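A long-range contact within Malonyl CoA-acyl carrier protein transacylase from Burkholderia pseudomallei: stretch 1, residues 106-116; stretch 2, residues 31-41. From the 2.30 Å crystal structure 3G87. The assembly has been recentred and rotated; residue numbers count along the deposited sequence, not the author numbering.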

ATOM      1  N   ASP A 106       3.999 -13.532  11.986  1.00 19.35           N
ATOM      2  CA  ASP A 106       4.959 -14.187  11.140  1.00 20.31           C
ATOM      3  C   ASP A 106       4.576 -14.158   9.673  1.00 20.24           C
ATOM      4  O   ASP A 106       3.570 -13.658   9.334  1.00 20.29           O
ATOM      5  CB  ASP A 106       5.297 -15.582  11.634  1.00 21.88           C
ATOM      6  CG  ASP A 106       4.161 -16.521  11.619  1.00 23.12           C
ATOM      7  OD1 ASP A 106       3.186 -16.348  10.983  1.00 25.08           O
ATOM      8  OD2 ASP A 106       4.275 -17.506  12.248  1.00 28.46           O
ATOM      9  N   PHE A 107       5.412 -14.714   8.830  1.00 21.42           N
ATOM     10  CA  PHE A 107       5.239 -14.667   7.394  1.00 21.28           C
ATOM     11  C   PHE A 107       3.929 -15.282   6.934  1.00 22.19           C
ATOM     12  O   PHE A 107       3.222 -14.696   6.208  1.00 22.93           O
ATOM     13  CB  PHE A 107       6.432 -15.273   6.687  1.00 20.73           C
ATOM     14  CG  PHE A 107       6.251 -15.466   5.231  1.00 19.54           C
ATOM     15  CD1 PHE A 107       6.268 -14.412   4.369  1.00 16.35           C
ATOM     16  CD2 PHE A 107       6.070 -16.712   4.714  1.00 20.37           C
ATOM     17  CE1 PHE A 107       6.111 -14.611   3.061  1.00 17.33           C
ATOM     18  CE2 PHE A 107       5.917 -16.886   3.405  1.00 19.37           C
ATOM     19  CZ  PHE A 107       5.934 -15.836   2.580  1.00 15.08           C
ATOM     20  N   GLU A 108       3.619 -16.457   7.411  1.00 22.09           N
ATOM     21  CA  GLU A 108       2.403 -17.138   7.075  1.00 23.61           C
ATOM     22  C   GLU A 108       1.169 -16.422   7.551  1.00 22.80           C
ATOM     23  O   GLU A 108       0.185 -16.418   6.901  1.00 22.99           O
ATOM     24  CB  GLU A 108       2.388 -18.551   7.648  1.00 24.11           C
ATOM     25  CG  GLU A 108       3.177 -19.542   6.924  1.00 29.19           C
ATOM     26  CD  GLU A 108       3.581 -20.735   7.797  1.00 34.73           C
ATOM     27  OE1 GLU A 108       3.756 -20.567   8.993  1.00 34.95           O
ATOM     28  OE2 GLU A 108       3.710 -21.832   7.284  1.00 37.09           O
ATOM     29  N   THR A 109       1.246 -15.814   8.707  1.00 21.93           N
ATOM     30  CA  THR A 109       0.094 -15.204   9.273  1.00 20.68           C
ATOM     31  C   THR A 109      -0.256 -13.951   8.489  1.00 20.25           C
ATOM     32  O   THR A 109      -1.382 -13.698   8.274  1.00 20.57           O
ATOM     33  CB  THR A 109       0.267 -14.925  10.766  1.00 21.07           C
ATOM     34  OG1 THR A 109       0.441 -16.127  11.464  1.00 19.80           O
ATOM     35  CG2 THR A 109      -0.918 -14.275  11.318  1.00 22.86           C
ATOM     36  N   GLY A 110       0.726 -13.202   8.040  1.00 18.94           N
ATOM     37  CA  GLY A 110       0.488 -12.016   7.222  1.00 18.01           C
ATOM     38  C   GLY A 110      -0.119 -12.404   5.889  1.00 18.93           C
ATOM     39  O   GLY A 110      -1.074 -11.755   5.417  1.00 19.91           O
ATOM     40  N   LEU A 111       0.375 -13.498   5.302  1.00 18.32           N
ATOM     41  CA  LEU A 111      -0.103 -13.934   4.027  1.00 18.20           C
ATOM     42  C   LEU A 111      -1.557 -14.359   4.203  1.00 19.83           C
ATOM     43  O   LEU A 111      -2.424 -13.980   3.407  1.00 19.76           O
ATOM     44  CB  LEU A 111       0.784 -15.034   3.426  1.00 18.03           C
ATOM     45  CG  LEU A 111       0.361 -15.626   2.062  1.00 19.48           C
ATOM     46  CD1 LEU A 111       0.330 -14.545   0.931  1.00 14.40           C
ATOM     47  CD2 LEU A 111       1.268 -16.752   1.673  1.00 17.00           C
ATOM     48  N   LYS A 112      -1.853 -15.077   5.285  1.00 20.45           N
ATOM     49  CA  LYS A 112      -3.242 -15.379   5.577  1.00 20.75           C
ATOM     50  C   LYS A 112      -4.124 -14.134   5.716  1.00 20.39           C
ATOM     51  O   LYS A 112      -5.260 -14.105   5.181  1.00 20.87           O
ATOM     52  CB  LYS A 112      -3.351 -16.234   6.837  1.00 22.00           C
ATOM     53  CG  LYS A 112      -3.032 -17.695   6.629  1.00 22.92           C
ATOM     54  CD  LYS A 112      -2.641 -18.242   7.972  1.00 26.96           C
ATOM     55  CE  LYS A 112      -2.998 -19.691   8.105  1.00 32.35           C
ATOM     56  NZ  LYS A 112      -2.028 -20.426   8.991  1.00 34.54           N
ATOM     57  N   LEU A 113      -3.637 -13.103   6.410  1.00 18.41           N
ATOM     58  CA  LEU A 113      -4.433 -11.888   6.480  1.00 17.44           C
ATOM     59  C   LEU A 113      -4.656 -11.253   5.098  1.00 17.30           C
ATOM     60  O   LEU A 113      -5.762 -10.769   4.829  1.00 17.66           O
ATOM     61  CB  LEU A 113      -3.835 -10.874   7.441  1.00 17.03           C
ATOM     62  CG  LEU A 113      -3.641 -11.247   8.919  1.00 19.51           C
ATOM     63  CD1 LEU A 113      -2.803 -10.122   9.551  1.00 23.70           C
ATOM     64  CD2 LEU A 113      -4.971 -11.485   9.758  1.00 16.79           C
ATOM     65  N   VAL A 114      -3.627 -11.277   4.264  1.00 16.27           N
ATOM     66  CA  VAL A 114      -3.619 -10.685   2.944  1.00 16.57           C
ATOM     67  C   VAL A 114      -4.589 -11.338   1.957  1.00 17.34           C
ATOM     68  O   VAL A 114      -5.286 -10.682   1.284  1.00 17.25           O
ATOM     69  CB  VAL A 114      -2.201 -10.577   2.373  1.00 17.31           C
ATOM     70  CG1 VAL A 114      -2.215 -10.351   0.964  1.00 17.40           C
ATOM     71  CG2 VAL A 114      -1.419  -9.520   3.029  1.00 15.17           C
ATOM     72  N   ALA A 115      -4.600 -12.656   1.940  1.00 17.42           N
ATOM     73  CA  ALA A 115      -5.537 -13.423   1.188  1.00 17.47           C
ATOM     74  C   ALA A 115      -6.989 -13.129   1.549  1.00 17.14           C
ATOM     75  O   ALA A 115      -7.768 -13.009   0.706  1.00 18.35           O
ATOM     76  CB  ALA A 115      -5.233 -14.851   1.262  1.00 16.80           C
ATOM     77  N   ARG A 116      -7.318 -12.967   2.802  1.00 16.60           N
ATOM     78  CA  ARG A 116      -8.665 -12.575   3.163  1.00 17.07           C
ATOM     79  C   ARG A 116      -8.964 -11.150   2.744  1.00 17.34           C
ATOM     80  O   ARG A 116      -9.988 -10.896   2.217  1.00 17.95           O
ATOM     81  CB  ARG A 116      -8.964 -12.815   4.647  1.00 14.95           C
ATOM     82  CG  ARG A 116     -10.350 -12.476   5.123  1.00 15.59           C
ATOM     83  CD  ARG A 116     -11.225 -13.638   5.318  1.00 16.95           C
ATOM     84  NE  ARG A 116     -11.129 -14.569   4.219  1.00 18.64           N
ATOM     85  CZ  ARG A 116     -11.984 -14.736   3.215  1.00 22.25           C
ATOM     86  NH1 ARG A 116     -11.732 -15.623   2.309  1.00 15.87           N
ATOM     87  NH2 ARG A 116     -13.089 -14.096   3.115  1.00 24.51           N
TER
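Stretch 2 (31-41) DLTAQADAVLG

Two helices far apart in sequence pack side by side through a mostly apolar seam, with no direct hydrogen bond between them and one water joining them at the polar margin. Stretch 2 is helical from D31 to L40, the continuation of a helix that begins earlier in the chain, and G41 leaves the helix with positive phi (81°), a conformation that favours glycine. Its partner is the helix 107-116 of stretch 1, which runs on beyond R116. D106 caps the start of that helix: its OD1 accepts from T109 N at 3.0 Å and from T109 OG1 at 2.8 Å. The two helices run in roughly the same direction, with 35° between their N-to-C directions, a signed crossing angle of -35° and a closest axial approach of 10.0 Å. The start of helix 107-116 lies beside L32, inside the other helix, and the register advances along both: F107 lies nearest L32 (CA to CA 7.8 Å), E108 nearest Q35 (CA to CA 6.9 Å), K112 nearest V39 (CA to CA 6.8 Å) and A115 nearest L40 (CA to CA 7.4 Å). On stretch 2 the contact surface is formed by L32, Q35, A36, V39 and L40, the three- and four-residue spacing that keeps one side of a helix turned to its neighbour.

At the first turn, the ring of F107 (chi1 t) meets L32. L32 CG sits over one ring face, 4.2 Å from the ring centroid and 22° off the ring normal, a CH-pi contact; F107 CD2 lies 3.9 Å from the same L32 CG. The ring also approaches the backbone, with F107 CE2 3.5 Å from L32 O. That oxygen already accepts from A36 N at 2.9 Å within its own helix. Q35 OE1 reaches the ring edge, 3.5 Å from F107 CD2.

One turn on, L111 fills the middle of the seam, its CA-to-CB bond directed toward stretch 2. It packs closely on A36: L111 CD2 is 3.4 Å from both A36 CA and A36 CB. The same leucine touches V39 (L111 CG to V39 CG1, 3.9 Å) and L40 (L111 CD2 to L40 CG, 4.1 Å), so three residues of stretch 2 gather around it. Farther along, A115 CB meets L40 CD2 at 4.3 Å; the L40 CA-to-CB bond points sideways, but the end of its side chain comes nearer.

K112 borders this apolar strip with its CG, and E108 with both its CG and its carboxylate. K112 CG lies 3.9 Å from V39 CG1, and E108 CG 4.4 Å from V39 CG2, while E108 OE2 is 3.4 Å from Q35 CG. One water bridges the backbone of Q35 and the carboxylate of E108: its oxygen lies 2.8 Å from Q35 O and 3.4 Å from E108 OE2, and it donates to both, weakly to the second. In all, the contact buries 465 Å², summed over both stretches.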

ATOM      1  N   ASP A  31      11.698 -22.551   1.195  1.00 20.74           N
ATOM      2  CA  ASP A  31      10.744 -22.907   2.280  1.00 22.64           C
ATOM      3  C   ASP A  31       9.612 -21.866   2.498  1.00 22.03           C
ATOM      4  O   ASP A  31       8.460 -22.249   2.628  1.00 23.74           O
ATOM      5  CB  ASP A  31      11.444 -23.155   3.605  1.00 23.50           C
ATOM      6  CG  ASP A  31      12.283 -24.451   3.613  1.00 30.56           C
ATOM      7  OD1 ASP A  31      12.449 -25.125   2.545  1.00 34.74           O
ATOM      8  OD2 ASP A  31      12.813 -24.765   4.713  1.00 37.16           O
ATOM      9  N   LEU A  32       9.931 -20.570   2.530  1.00 21.09           N
ATOM     10  CA  LEU A  32       8.908 -19.533   2.576  1.00 20.76           C
ATOM     11  C   LEU A  32       7.986 -19.720   1.369  1.00 20.55           C
ATOM     12  O   LEU A  32       6.771 -19.776   1.531  1.00 21.29           O
ATOM     13  CB  LEU A  32       9.558 -18.139   2.589  1.00 20.57           C
ATOM     14  CG  LEU A  32       9.822 -17.515   3.965  1.00 22.17           C
ATOM     15  CD1 LEU A  32      10.206 -18.544   4.971  1.00 23.12           C
ATOM     16  CD2 LEU A  32      10.849 -16.404   3.973  1.00 18.14           C
ATOM     17  N   THR A  33       8.560 -19.907   0.173  1.00 19.64           N
ATOM     18  CA  THR A  33       7.745 -20.134  -1.020  1.00 18.96           C
ATOM     19  C   THR A  33       6.762 -21.297  -0.893  1.00 19.60           C
ATOM     20  O   THR A  33       5.570 -21.143  -1.207  1.00 20.50           O
ATOM     21  CB  THR A  33       8.615 -20.260  -2.244  1.00 18.63           C
ATOM     22  OG1 THR A  33       9.356 -19.055  -2.403  1.00 17.43           O
ATOM     23  CG2 THR A  33       7.795 -20.467  -3.493  1.00 19.86           C
ATOM     24  N   ALA A  34       7.221 -22.445  -0.401  1.00 19.78           N
ATOM     25  CA  ALA A  34       6.329 -23.589  -0.200  1.00 20.47           C
ATOM     26  C   ALA A  34       5.286 -23.270   0.851  1.00 21.13           C
ATOM     27  O   ALA A  34       4.145 -23.721   0.719  1.00 21.41           O
ATOM     28  CB  ALA A  34       7.098 -24.847   0.198  1.00 20.90           C
ATOM     29  N   GLN A  35       5.665 -22.516   1.898  1.00 21.02           N
ATOM     30  CA  GLN A  35       4.673 -22.076   2.870  1.00 21.76           C
ATOM     31  C   GLN A  35       3.591 -21.226   2.209  1.00 21.54           C
ATOM     32  O   GLN A  35       2.421 -21.301   2.582  1.00 21.36           O
ATOM     33  CB  GLN A  35       5.296 -21.243   4.015  1.00 22.27           C
ATOM     34  CG  GLN A  35       6.183 -22.028   4.919  1.00 24.44           C
ATOM     35  CD  GLN A  35       6.867 -21.153   5.956  1.00 28.24           C
ATOM     36  OE1 GLN A  35       6.737 -19.909   5.984  1.00 27.73           O
ATOM     37  NE2 GLN A  35       7.595 -21.808   6.838  1.00 29.43           N
ATOM     38  N   ALA A  36       3.992 -20.389   1.257  1.00 21.08           N
ATOM     39  CA  ALA A  36       3.033 -19.491   0.620  1.00 20.83           C
ATOM     40  C   ALA A  36       2.125 -20.295  -0.317  1.00 21.02           C
ATOM     41  O   ALA A  36       0.919 -20.081  -0.298  1.00 20.10           O
ATOM     42  CB  ALA A  36       3.749 -18.323  -0.133  1.00 19.68           C
ATOM     43  N   ASP A  37       2.685 -21.217  -1.122  1.00 21.87           N
ATOM     44  CA  ASP A  37       1.810 -22.072  -1.955  1.00 22.78           C
ATOM     45  C   ASP A  37       0.817 -22.839  -1.092  1.00 22.66           C
ATOM     46  O   ASP A  37      -0.328 -23.019  -1.495  1.00 23.75           O
ATOM     47  CB  ASP A  37       2.563 -23.099  -2.792  1.00 22.86           C
ATOM     48  CG  ASP A  37       3.618 -22.499  -3.664  1.00 24.31           C
ATOM     49  OD1 ASP A  37       3.508 -21.280  -3.963  1.00 21.27           O
ATOM     50  OD2 ASP A  37       4.556 -23.276  -4.030  1.00 24.36           O
ATOM     51  N   ALA A  38       1.218 -23.312   0.084  1.00 22.08           N
ATOM     52  CA  ALA A  38       0.241 -24.088   0.867  1.00 21.97           C
ATOM     53  C   ALA A  38      -0.885 -23.218   1.435  1.00 22.73           C
ATOM     54  O   ALA A  38      -2.001 -23.702   1.659  1.00 22.86           O
ATOM     55  CB  ALA A  38       0.939 -24.934   1.974  1.00 21.83           C
ATOM     56  N   VAL A  39      -0.610 -21.927   1.672  1.00 22.65           N
ATOM     57  CA  VAL A  39      -1.600 -21.058   2.278  1.00 22.74           C
ATOM     58  C   VAL A  39      -2.629 -20.668   1.210  1.00 23.58           C
ATOM     59  O   VAL A  39      -3.859 -20.599   1.438  1.00 22.63           O
ATOM     60  CB  VAL A  39      -0.930 -19.805   2.878  1.00 23.55           C
ATOM     61  CG1 VAL A  39      -1.955 -18.665   2.994  1.00 24.52           C
ATOM     62  CG2 VAL A  39      -0.252 -20.109   4.283  1.00 20.91           C
ATOM     63  N   LEU A  40      -2.091 -20.465   0.012  1.00 23.87           N
ATOM     64  CA  LEU A  40      -2.792 -19.882  -1.098  1.00 23.98           C
ATOM     65  C   LEU A  40      -3.469 -20.926  -1.984  1.00 24.56           C
ATOM     66  O   LEU A  40      -4.533 -20.644  -2.571  1.00 24.91           O
ATOM     67  CB  LEU A  40      -1.783 -19.099  -1.927  1.00 24.39           C
ATOM     68  CG  LEU A  40      -1.338 -17.756  -1.354  1.00 23.99           C
ATOM     69  CD1 LEU A  40      -0.179 -17.303  -2.173  1.00 27.66           C
ATOM     70  CD2 LEU A  40      -2.409 -16.664  -1.397  1.00 23.66           C
ATOM     71  N   GLY A  41      -2.884 -22.125  -2.062  1.00 23.25           N
ATOM     72  CA  GLY A  41      -3.453 -23.183  -2.880  1.00 24.09           C
ATOM     73  C   GLY A  41      -3.088 -23.026  -4.352  1.00 24.06           C
ATOM     74  O   GLY A  41      -3.722 -23.621  -5.209  1.00 24.40           O
TER
HETATM   75  O   HOH W   1       1.644 -22.894   4.752  1.00 26.99           O